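Long-range contacts in nicastrin (Dictyostelium purpureum, PDB 4R12), which probably serves as an essential subunit of gamma-secretase, the complex that cleaves membrane proteins such as Notch receptors within the membrane: residues T98-D109 against P410-E420; P460-C468 against L478-S486. All blocks are in the same frame, centred on the assembly; numbering follows the deposited sequence.

Contact 1. Residues T98-D109 against P410-E420. With NAG (2-acetamido-2-deoxy-beta-D-glucopyranose), chain D; NAG (2-acetamido-2-deoxy-beta-D-glucopyranose), chain C.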
loop_
_atom_site.group_PDB
_atom_site.type_symbol
_atom_site.label_atom_id
_atom_site.label_comp_id
_atom_site.label_asym_id
_atom_site.label_seq_id
_atom_site.Cartn_x
_atom_site.Cartn_y
_atom_site.Cartn_z
ATOM N N THR A 98 -10.352 19.044 0.360
ATOM C CA THR A 98 -10.444 17.985 1.359
ATOM C C THR A 98 -10.864 18.518 2.725
ATOM O O THR A 98 -10.635 17.840 3.727
ATOM C CB THR A 98 -9.103 17.244 1.524
ATOM O OG1 THR A 98 -8.134 18.141 2.090
ATOM C CG2 THR A 98 -8.595 16.742 0.175
ATOM N N ASP A 99 -11.459 19.716 2.773
ATOM C CA ASP A 99 -11.942 20.259 4.051
ATOM C C ASP A 99 -13.275 19.621 4.454
ATOM O O ASP A 99 -13.681 19.690 5.614
ATOM C CB ASP A 99 -12.069 21.792 4.008
ATOM C CG ASP A 99 -12.887 22.301 2.826
ATOM O OD1 ASP A 99 -12.933 21.632 1.764
ATOM O OD2 ASP A 99 -13.478 23.401 2.958
ATOM N N THR A 100 -13.943 18.998 3.486
ATOM C CA THR A 100 -15.095 18.136 3.746
ATOM C C THR A 100 -14.851 16.760 3.119
ATOM O O THR A 100 -14.005 16.619 2.235
ATOM C CB THR A 100 -16.391 18.709 3.172
ATOM O OG1 THR A 100 -16.280 18.800 1.746
ATOM C CG2 THR A 100 -16.697 20.091 3.759
ATOM N N LYS A 101 -15.593 15.757 3.580
ATOM C CA LYS A 101 -15.491 14.388 3.076
ATOM C C LYS A 101 -16.657 14.078 2.155
ATOM O O LYS A 101 -17.628 14.827 2.121
ATOM C CB LYS A 101 -15.498 13.376 4.224
ATOM C CG LYS A 101 -14.241 13.327 5.078
ATOM C CD LYS A 101 -14.478 12.342 6.233
ATOM C CE LYS A 101 -13.271 12.236 7.155
ATOM N NZ LYS A 101 -12.298 11.247 6.636
ATOM N N LYS A 102 -16.587 12.966 1.429
ATOM C CA LYS A 102 -17.751 12.546 0.648
ATOM C C LYS A 102 -18.832 12.037 1.588
ATOM O O LYS A 102 -18.534 11.383 2.576
ATOM C CB LYS A 102 -17.394 11.457 -0.368
ATOM C CG LYS A 102 -16.724 11.968 -1.633
ATOM C CD LYS A 102 -16.567 10.849 -2.657
ATOM C CE LYS A 102 -16.251 11.401 -4.055
ATOM N NZ LYS A 102 -14.990 12.220 -4.070
ATOM N N THR A 103 -20.086 12.326 1.272
ATOM C CA THR A 103 -21.204 11.848 2.083
ATOM C C THR A 103 -21.764 10.522 1.562
ATOM O O THR A 103 -22.821 10.069 2.002
ATOM C CB THR A 103 -22.336 12.874 2.117
ATOM O OG1 THR A 103 -22.776 13.140 0.779
ATOM C CG2 THR A 103 -21.849 14.177 2.754
ATOM N N TYR A 104 -21.052 9.901 0.630
ATOM C CA TYR A 104 -21.491 8.625 0.071
ATOM C C TYR A 104 -20.306 7.693 -0.126
ATOM O O TYR A 104 -19.167 8.158 -0.198
ATOM C CB TYR A 104 -22.233 8.846 -1.251
ATOM C CG TYR A 104 -21.483 9.651 -2.295
ATOM C CD1 TYR A 104 -20.566 9.038 -3.151
ATOM C CD2 TYR A 104 -21.727 11.015 -2.458
ATOM C CE1 TYR A 104 -19.889 9.766 -4.130
ATOM C CE2 TYR A 104 -21.060 11.758 -3.441
ATOM C CZ TYR A 104 -20.137 11.121 -4.271
ATOM O OH TYR A 104 -19.477 11.833 -5.246
ATOM N N PRO A 105 -20.558 6.374 -0.227
ATOM C CA PRO A 105 -19.438 5.456 -0.471
ATOM C C PRO A 105 -18.844 5.685 -1.855
ATOM O O PRO A 105 -19.573 5.980 -2.804
ATOM C CB PRO A 105 -20.076 4.058 -0.381
ATOM C CG PRO A 105 -21.474 4.272 0.140
ATOM C CD PRO A 105 -21.854 5.670 -0.211
ATOM N N TYR A 106 -17.528 5.556 -1.977
ATOM C CA TYR A 106 -16.892 5.853 -3.249
ATOM C C TYR A 106 -15.558 5.133 -3.440
ATOM O O TYR A 106 -14.686 5.204 -2.575
ATOM C CB TYR A 106 -16.675 7.378 -3.389
ATOM C CG TYR A 106 -16.000 7.694 -4.688
ATOM C CD1 TYR A 106 -16.680 7.504 -5.886
ATOM C CD2 TYR A 106 -14.675 8.119 -4.736
ATOM C CE1 TYR A 106 -16.084 7.744 -7.086
ATOM C CE2 TYR A 106 -14.057 8.376 -5.959
ATOM C CZ TYR A 106 -14.779 8.178 -7.128
ATOM O OH TYR A 106 -14.220 8.407 -8.357
ATOM N N SER A 107 -15.399 4.455 -4.575
ATOM C CA SER A 107 -14.104 3.890 -4.954
ATOM C C SER A 107 -13.767 4.203 -6.409
ATOM O O SER A 107 -14.519 3.848 -7.323
ATOM C CB SER A 107 -14.079 2.374 -4.731
ATOM O OG SER A 107 -12.882 1.802 -5.236
ATOM N N PRO A 108 -12.631 4.878 -6.627
ATOM C CA PRO A 108 -12.104 5.170 -7.961
ATOM C C PRO A 108 -11.305 3.996 -8.511
ATOM O O PRO A 108 -10.674 4.111 -9.552
ATOM C CB PRO A 108 -11.176 6.366 -7.711
ATOM C CG PRO A 108 -10.612 6.059 -6.342
ATOM C CD PRO A 108 -11.735 5.386 -5.565
ATOM N N ASP A 109 -11.317 2.871 -7.811
ATOM C CA ASP A 109 -10.504 1.740 -8.233
ATOM C C ASP A 109 -11.302 0.770 -9.102
ATOM O O ASP A 109 -12.384 1.102 -9.581
ATOM C CB ASP A 109 -9.930 1.023 -7.012
ATOM C CG ASP A 109 -8.528 0.493 -7.254
ATOM O OD1 ASP A 109 -8.406 -0.599 -7.851
ATOM O OD2 ASP A 109 -7.553 1.164 -6.846
ATOM N N PRO A 410 -15.840 0.842 2.143
ATOM C CA PRO A 410 -16.626 1.662 1.216
ATOM C C PRO A 410 -15.780 2.682 0.441
ATOM O O PRO A 410 -16.308 3.388 -0.422
ATOM C CB PRO A 410 -17.618 2.364 2.140
ATOM C CG PRO A 410 -16.861 2.521 3.421
ATOM C CD PRO A 410 -15.950 1.326 3.538
ATOM N N TYR A 411 -14.488 2.737 0.735
ATOM C CA TYR A 411 -13.604 3.698 0.084
ATOM C C TYR A 411 -12.333 3.028 -0.408
ATOM O O TYR A 411 -11.233 3.552 -0.216
ATOM C CB TYR A 411 -13.266 4.849 1.056
ATOM C CG TYR A 411 -14.479 5.683 1.366
ATOM C CD1 TYR A 411 -15.082 6.448 0.380
ATOM C CD2 TYR A 411 -15.041 5.687 2.632
ATOM C CE1 TYR A 411 -16.213 7.215 0.653
ATOM C CE2 TYR A 411 -16.174 6.445 2.918
ATOM C CZ TYR A 411 -16.755 7.201 1.923
ATOM O OH TYR A 411 -17.880 7.951 2.201
ATOM N N TYR A 412 -12.478 1.878 -1.068
ATOM C CA TYR A 412 -11.303 1.137 -1.492
ATOM C C TYR A 412 -10.459 1.916 -2.510
ATOM O O TYR A 412 -10.963 2.359 -3.538
ATOM C CB TYR A 412 -11.706 -0.224 -2.086
ATOM C CG TYR A 412 -10.508 -1.058 -2.431
ATOM C CD1 TYR A 412 -9.899 -0.956 -3.677
ATOM C CD2 TYR A 412 -9.962 -1.933 -1.497
ATOM C CE1 TYR A 412 -8.784 -1.710 -3.990
ATOM C CE2 TYR A 412 -8.843 -2.694 -1.799
ATOM C CZ TYR A 412 -8.263 -2.578 -3.047
ATOM O OH TYR A 412 -7.148 -3.319 -3.362
ATOM N N GLY A 413 -9.166 2.066 -2.226
ATOM C CA GLY A 413 -8.259 2.732 -3.146
ATOM C C GLY A 413 -8.508 4.228 -3.237
ATOM O O GLY A 413 -8.395 4.841 -4.306
ATOM N N TYR A 414 -8.824 4.830 -2.102
ATOM C CA TYR A 414 -9.269 6.219 -2.094
ATOM C C TYR A 414 -8.868 6.923 -0.791
ATOM O O TYR A 414 -8.788 6.280 0.254
ATOM C CB TYR A 414 -10.790 6.269 -2.303
ATOM C CG TYR A 414 -11.359 7.666 -2.335
ATOM C CD1 TYR A 414 -11.002 8.563 -3.344
ATOM C CD2 TYR A 414 -12.267 8.084 -1.370
ATOM C CE1 TYR A 414 -11.515 9.864 -3.367
ATOM C CE2 TYR A 414 -12.794 9.369 -1.388
ATOM C CZ TYR A 414 -12.411 10.256 -2.387
ATOM O OH TYR A 414 -12.936 11.529 -2.387
ATOM N N GLU A 415 -8.636 8.240 -0.874
ATOM C CA GLU A 415 -8.150 9.041 0.264
ATOM C C GLU A 415 -9.023 8.951 1.507
ATOM O O GLU A 415 -8.528 9.090 2.623
ATOM C CB GLU A 415 -8.019 10.518 -0.142
ATOM C CG GLU A 415 -9.288 11.060 -0.789
ATOM C CD GLU A 415 -9.380 12.579 -0.811
ATOM O OE1 GLU A 415 -8.801 13.236 0.069
ATOM O OE2 GLU A 415 -10.053 13.117 -1.711
ATOM N N GLN A 416 -10.326 8.734 1.327
ATOM C CA GLN A 416 -11.222 8.642 2.470
ATOM C C GLN A 416 -11.148 7.296 3.208
ATOM O O GLN A 416 -11.864 7.090 4.185
ATOM C CB GLN A 416 -12.662 8.920 2.036
ATOM C CG GLN A 416 -13.565 9.391 3.177
ATOM C CD GLN A 416 -14.798 10.136 2.687
ATOM O OE1 GLN A 416 -14.738 10.903 1.727
ATOM N NE2 GLN A 416 -15.922 9.922 3.369
ATOM N N ASP A 417 -10.284 6.392 2.749
ATOM C CA ASP A 417 -9.998 5.173 3.490
ATOM C C ASP A 417 -8.993 5.526 4.583
ATOM O O ASP A 417 -7.800 5.213 4.487
ATOM C CB ASP A 417 -9.462 4.079 2.559
ATOM C CG ASP A 417 -9.268 2.747 3.265
ATOM O OD1 ASP A 417 -9.683 2.609 4.442
ATOM O OD2 ASP A 417 -8.693 1.823 2.630
ATOM N N ASP A 418 -9.494 6.187 5.621
ATOM C CA ASP A 418 -8.638 6.787 6.641
ATOM C C ASP A 418 -9.023 6.290 8.046
ATOM O O ASP A 418 -9.751 5.295 8.176
ATOM C CB ASP A 418 -8.712 8.324 6.552
ATOM C CG ASP A 418 -10.128 8.865 6.746
ATOM O OD1 ASP A 418 -11.013 8.132 7.249
ATOM O OD2 ASP A 418 -10.359 10.040 6.387
ATOM N N ASN A 419 -8.570 6.987 9.093
ATOM C CA ASN A 419 -8.772 6.467 10.448
ATOM C C ASN A 419 -10.242 6.376 10.818
ATOM O O ASN A 419 -10.615 5.549 11.657
ATOM C CB ASN A 419 -7.989 7.284 11.521
ATOM C CG ASN A 419 -8.425 8.752 11.643
ATOM O OD1 ASN A 419 -9.426 9.191 11.083
ATOM N ND2 ASN A 419 -7.652 9.517 12.406
ATOM N N GLU A 420 -11.075 7.191 10.172
ATOM C CA GLU A 420 -12.514 7.151 10.424
ATOM C C GLU A 420 -13.226 6.059 9.627
ATOM O O GLU A 420 -14.425 5.831 9.800
ATOM C CB GLU A 420 -13.130 8.516 10.127
ATOM C CG GLU A 420 -12.697 9.553 11.149
ATOM C CD GLU A 420 -13.380 10.884 10.969
ATOM O OE1 GLU A 420 -14.075 11.071 9.949
ATOM O OE2 GLU A 420 -13.217 11.744 11.860
HETATM C C1 NAG D . -11.038 19.701 8.752
HETATM C C2 NAG D . -11.948 18.525 8.992
HETATM C C3 NAG D . -13.127 18.937 9.838
HETATM C C4 NAG D . -12.699 19.722 11.071
HETATM C C5 NAG D . -11.744 20.835 10.642
HETATM C C6 NAG D . -11.166 21.640 11.768
HETATM C C7 NAG D . -12.073 16.848 7.305
HETATM C C8 NAG D . -12.777 16.384 6.088
HETATM N N2 NAG D . -12.425 18.026 7.747
HETATM O O3 NAG D . -13.816 17.754 10.184
HETATM O O4 NAG D . -13.877 20.243 11.682
HETATM O O5 NAG D . -10.657 20.212 10.012
HETATM O O6 NAG D . -10.416 20.785 12.609
HETATM O O7 NAG D . -11.229 16.190 7.848
HETATM C C1 NAG C . -20.902 11.383 -8.384
HETATM C C2 NAG C . -22.080 10.569 -7.882
HETATM C C3 NAG C . -23.407 11.206 -8.180
HETATM C C4 NAG C . -23.474 12.633 -7.736
HETATM C C5 NAG C . -22.279 13.373 -8.339
HETATM C C6 NAG C . -22.161 14.820 -7.930
HETATM C C7 NAG C . -21.354 8.316 -7.988
HETATM C C8 NAG C . -21.198 7.102 -8.844
HETATM N N2 NAG C . -22.081 9.284 -8.469
HETATM O O3 NAG C . -24.400 10.443 -7.530
HETATM O O4 NAG C . -24.683 13.109 -8.256
HETATM O O5 NAG C . -21.061 12.729 -8.029
HETATM O O6 NAG C . -22.520 15.075 -6.603
HETATM O O7 NAG C . -20.826 8.378 -6.924
HETATM O O HOH W 1 -7.459 4.107 -6.857
#
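Tyr106 N donates to Pro410 O (2.9 Å) between two irregular loops, and beyond this bond the 410-420 chain folds through a type II turn, Tyr411 to Tyr414, and a type I turn, Tyr414 to Asp417. Gln416 suits its place because an amide both gives and takes: OE1 accepts from Lys102 N at 2.8 Å, while NE2 donates to Lys102 O in a straight bond (179°) that lies in the amide plane and meets a lone pair, so the group's rotation is fixed. Nearby, Tyr411 OH donates to Tyr104 O at 2.7 Å from above the carbonyl plane.

Tyr414, its CG anti to the backbone N (chi1 -179°), presents one face to the edge of Tyr106, whose CD2 sits over the ring centre in a T-shaped stack with planes at 85°. Glu415 CG covers the opposite face, Pro108 CD rests 3.5 Å from Tyr414 CB, and Lys102 NZ donates to Tyr414 OH at 2.7 Å and to Thr74 O and Phe77 O. A leucine in place of Tyr414 would probably leave Lys102 NZ with those two carbonyls and Tyr106 without an aromatic face to meet. Ser107 OG donates to Tyr412 O (2.6 Å) and accepts from Asp109 N, making an ST turn. Gly413 has positive phi, and a beta carbon would run into Asp109 OD2; a water donates to both Asp109 OD2 and Gly413 O.

The contact joins a small-lobe loop following strand 90-96, where Asp99 packs on helix 148-160, to a large-lobe loop preceding helix 427-441, where Asp417 OD1 accepts from Asp235 N on helix 234-252.

Contact 2. Residues P460-C468 against L478-S486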
loop_
_atom_site.group_PDB
_atom_site.type_symbol
_atom_site.label_atom_id
_atom_site.label_comp_id
_atom_site.label_asym_id
_atom_site.label_seq_id
_atom_site.Cartn_x
_atom_site.Cartn_y
_atom_site.Cartn_z
ATOM N N PRO A 460 -2.350 5.295 15.336
ATOM C CA PRO A 460 -2.458 6.626 14.720
ATOM C C PRO A 460 -1.281 6.962 13.810
ATOM O O PRO A 460 -1.469 7.725 12.853
ATOM C CB PRO A 460 -2.488 7.594 15.921
ATOM C CG PRO A 460 -2.230 6.801 17.119
ATOM C CD PRO A 460 -2.091 5.363 16.789
ATOM N N CYS A 461 -0.102 6.399 14.085
ATOM C CA CYS A 461 1.053 6.642 13.221
ATOM C C CYS A 461 0.811 6.184 11.767
ATOM O O CYS A 461 1.206 6.874 10.826
ATOM C CB CYS A 461 2.296 5.943 13.778
ATOM S SG CYS A 461 3.802 6.310 12.857
ATOM N N PHE A 462 0.177 5.028 11.574
ATOM C CA PHE A 462 -0.031 4.535 10.217
ATOM C C PHE A 462 -1.408 4.871 9.638
ATOM O O PHE A 462 -1.629 4.678 8.441
ATOM C CB PHE A 462 0.196 3.019 10.147
ATOM C CG PHE A 462 1.659 2.602 10.146
ATOM C CD1 PHE A 462 2.660 3.511 10.425
ATOM C CD2 PHE A 462 2.019 1.286 9.842
ATOM C CE1 PHE A 462 4.006 3.134 10.403
ATOM C CE2 PHE A 462 3.361 0.890 9.827
ATOM C CZ PHE A 462 4.359 1.834 10.104
ATOM N N THR A 463 -2.329 5.406 10.440
ATOM C CA THR A 463 -3.656 5.728 9.891
ATOM C C THR A 463 -4.005 7.216 9.928
ATOM O O THR A 463 -5.040 7.616 9.385
ATOM C CB THR A 463 -4.790 4.946 10.623
ATOM O OG1 THR A 463 -4.863 5.338 11.998
ATOM C CG2 THR A 463 -4.550 3.468 10.545
ATOM N N SER A 464 -3.154 8.029 10.566
ATOM C CA SER A 464 -3.405 9.475 10.682
ATOM C C SER A 464 -2.200 10.369 10.414
ATOM O O SER A 464 -2.279 11.318 9.632
ATOM C CB SER A 464 -3.931 9.821 12.091
ATOM O OG SER A 464 -5.307 9.522 12.211
ATOM N N SER A 465 -1.096 10.114 11.115
ATOM C CA SER A 465 0.049 11.031 11.092
ATOM C C SER A 465 1.325 10.265 11.418
ATOM O O SER A 465 1.507 9.804 12.539
ATOM C CB SER A 465 -0.154 12.187 12.082
ATOM O OG SER A 465 0.910 13.121 11.989
ATOM N N ILE A 466 2.196 10.120 10.428
ATOM C CA ILE A 466 3.274 9.145 10.509
ATOM C C ILE A 466 4.534 9.749 11.177
ATOM O O ILE A 466 5.617 9.818 10.604
ATOM C CB ILE A 466 3.563 8.560 9.096
ATOM C CG1 ILE A 466 4.519 7.366 9.179
ATOM C CG2 ILE A 466 4.006 9.653 8.101
ATOM C CD1 ILE A 466 4.447 6.438 7.984
ATOM N N THR A 467 4.373 10.142 12.432
ATOM C CA THR A 467 5.443 10.804 13.171
ATOM C C THR A 467 6.115 9.901 14.222
ATOM O O THR A 467 7.006 10.344 14.953
ATOM C CB THR A 467 4.890 12.066 13.847
ATOM O OG1 THR A 467 3.773 11.702 14.674
ATOM C CG2 THR A 467 4.423 13.081 12.774
ATOM N N CYS A 468 5.695 8.640 14.294
ATOM C CA CYS A 468 6.171 7.732 15.344
ATOM C C CYS A 468 7.521 7.102 15.012
ATOM O O CYS A 468 7.890 6.977 13.848
ATOM C CB CYS A 468 5.154 6.618 15.593
ATOM S SG CYS A 468 5.026 5.396 14.240
ATOM N N LEU A 478 8.890 13.915 4.630
ATOM C CA LEU A 478 8.409 15.153 3.998
ATOM C C LEU A 478 6.885 15.301 4.102
ATOM O O LEU A 478 6.359 16.403 4.245
ATOM C CB LEU A 478 8.838 15.190 2.534
ATOM C CG LEU A 478 10.358 15.162 2.310
ATOM C CD1 LEU A 478 10.714 15.038 0.828
ATOM C CD2 LEU A 478 11.017 16.395 2.933
ATOM N N ASN A 479 6.191 14.172 4.043
ATOM C CA ASN A 479 4.742 14.135 4.097
ATOM C C ASN A 479 4.301 13.376 5.356
ATOM O O ASN A 479 4.606 12.193 5.518
ATOM C CB ASN A 479 4.193 13.482 2.809
ATOM C CG ASN A 479 2.665 13.356 2.805
ATOM O OD1 ASN A 479 1.981 13.922 3.651
ATOM N ND2 ASN A 479 2.129 12.608 1.824
ATOM N N GLU A 480 3.595 14.050 6.259
ATOM C CA GLU A 480 3.189 13.405 7.505
ATOM C C GLU A 480 1.899 12.633 7.341
ATOM O O GLU A 480 1.484 11.927 8.247
ATOM C CB GLU A 480 3.038 14.437 8.632
ATOM C CG GLU A 480 4.334 15.194 8.928
ATOM C CD GLU A 480 4.221 16.088 10.161
ATOM O OE1 GLU A 480 3.123 16.623 10.422
ATOM O OE2 GLU A 480 5.234 16.240 10.870
ATOM N N VAL A 481 1.247 12.755 6.192
ATOM C CA VAL A 481 0.123 11.853 5.914
ATOM C C VAL A 481 0.699 10.489 5.610
ATOM O O VAL A 481 1.516 10.362 4.707
ATOM C CB VAL A 481 -0.741 12.317 4.722
ATOM C CG1 VAL A 481 -1.862 11.281 4.449
ATOM C CG2 VAL A 481 -1.324 13.693 4.986
ATOM N N PRO A 482 0.294 9.456 6.369
ATOM C CA PRO A 482 0.806 8.131 6.012
ATOM C C PRO A 482 0.382 7.788 4.588
ATOM O O PRO A 482 -0.794 7.957 4.267
ATOM C CB PRO A 482 0.125 7.183 7.012
ATOM C CG PRO A 482 -0.473 8.075 8.078
ATOM C CD PRO A 482 -0.709 9.409 7.446
ATOM N N ASN A 483 1.311 7.370 3.740
ATOM C CA ASN A 483 0.928 6.946 2.398
ATOM C C ASN A 483 1.776 5.762 1.960
ATOM O O ASN A 483 2.997 5.826 1.996
ATOM C CB ASN A 483 1.030 8.108 1.396
ATOM C CG ASN A 483 2.435 8.709 1.307
ATOM O OD1 ASN A 483 3.104 8.590 0.274
ATOM N ND2 ASN A 483 2.862 9.404 2.364
ATOM N N PHE A 484 1.119 4.675 1.572
ATOM C CA PHE A 484 1.810 3.404 1.343
ATOM C C PHE A 484 1.791 2.959 -0.122
ATOM O O PHE A 484 2.047 1.793 -0.432
ATOM C CB PHE A 484 1.192 2.316 2.243
ATOM C CG PHE A 484 1.357 2.611 3.715
ATOM C CD1 PHE A 484 2.527 2.254 4.373
ATOM C CD2 PHE A 484 0.366 3.270 4.428
ATOM C CE1 PHE A 484 2.707 2.540 5.729
ATOM C CE2 PHE A 484 0.542 3.558 5.786
ATOM C CZ PHE A 484 1.719 3.186 6.425
ATOM N N TYR A 485 1.514 3.889 -1.027
ATOM C CA TYR A 485 1.707 3.585 -2.447
ATOM C C TYR A 485 3.175 3.199 -2.629
ATOM O O TYR A 485 4.060 3.845 -2.076
ATOM C CB TYR A 485 1.325 4.784 -3.313
ATOM C CG TYR A 485 1.853 4.700 -4.728
ATOM C CD1 TYR A 485 1.505 3.643 -5.556
ATOM C CD2 TYR A 485 2.672 5.704 -5.241
ATOM C CE1 TYR A 485 1.978 3.574 -6.868
ATOM C CE2 TYR A 485 3.149 5.648 -6.549
ATOM C CZ TYR A 485 2.800 4.574 -7.350
ATOM O OH TYR A 485 3.259 4.504 -8.638
ATOM N N SER A 486 3.434 2.119 -3.361
ATOM C CA SER A 486 4.784 1.575 -3.467
ATOM C C SER A 486 5.780 2.527 -4.136
ATOM O O SER A 486 6.983 2.438 -3.891
ATOM C CB SER A 486 4.760 0.253 -4.255
ATOM O OG SER A 486 4.413 0.495 -5.607
#
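Glu480 O is gripped from the 460-468 side by Ile466 N, which donates to it at 2.9 Å and 164°, and by the CA-H of Ser465, its CA 3.3 Å away. Ile466 is the centre of an inverse gamma turn in a short loop that leaves the end of helix 452-463 and is tied back to it by the Cys461-Cys468 disulfide. The facing chain is shaped by an Asx turn, in which Asn479 OD1 accepts from Val481 N from above its own carbonyl plane; asparagine has the short reach this needs. Asn483 ND2 donates to Val481 O, nearly in line with the carbonyl.

The compact ring of Pro482, with no amide hydrogen to satisfy, sets CG 3.4 Å from Cys461 O in the last helical turn and CD 3.3 Å from Ser464 O just past the helix end, with Ile466 CB alongside CG. Ile466 CG2, placed between its backbone N and carbonyl carbon, lies beside Glu480 O and Asn479 O.

Deeper in, Phe484 turns its edge to one face of Phe462, CZ lying 3.8 Å from Phe462 CG with planes at 62°. Helices 234-252 and 500-512 also pack on Phe462. Phe462 O, buried with no hydrogen-bond partner in the model, meets carbons: Pro482 CB at 3.4 Å and Phe484 CE2 at 3.6 Å, the oxygen lying at the edge of the Phe484 ring, near its plane.

Contact 1 joins loops of the small and large lobes some 300 residues apart in sequence, whereas contact 2 folds a helix end against chain only ten residues further on. Both are partly buried, but contact 2 lies nearer the middle of the chain, about 11 Å against 16 Å from centre to centre. Their chemistry differs accordingly: contact 1 relies on tyrosine hydroxyls, a glutamine amide and one lysine, and borders N-linked sugars, while contact 2 has one backbone bond amid proline, isoleucine and phenylalanine packing. Helix 234-252 receives side chains from both, and the two meet directly where Asn419 CB lies 3.7 Å from Thr463 O.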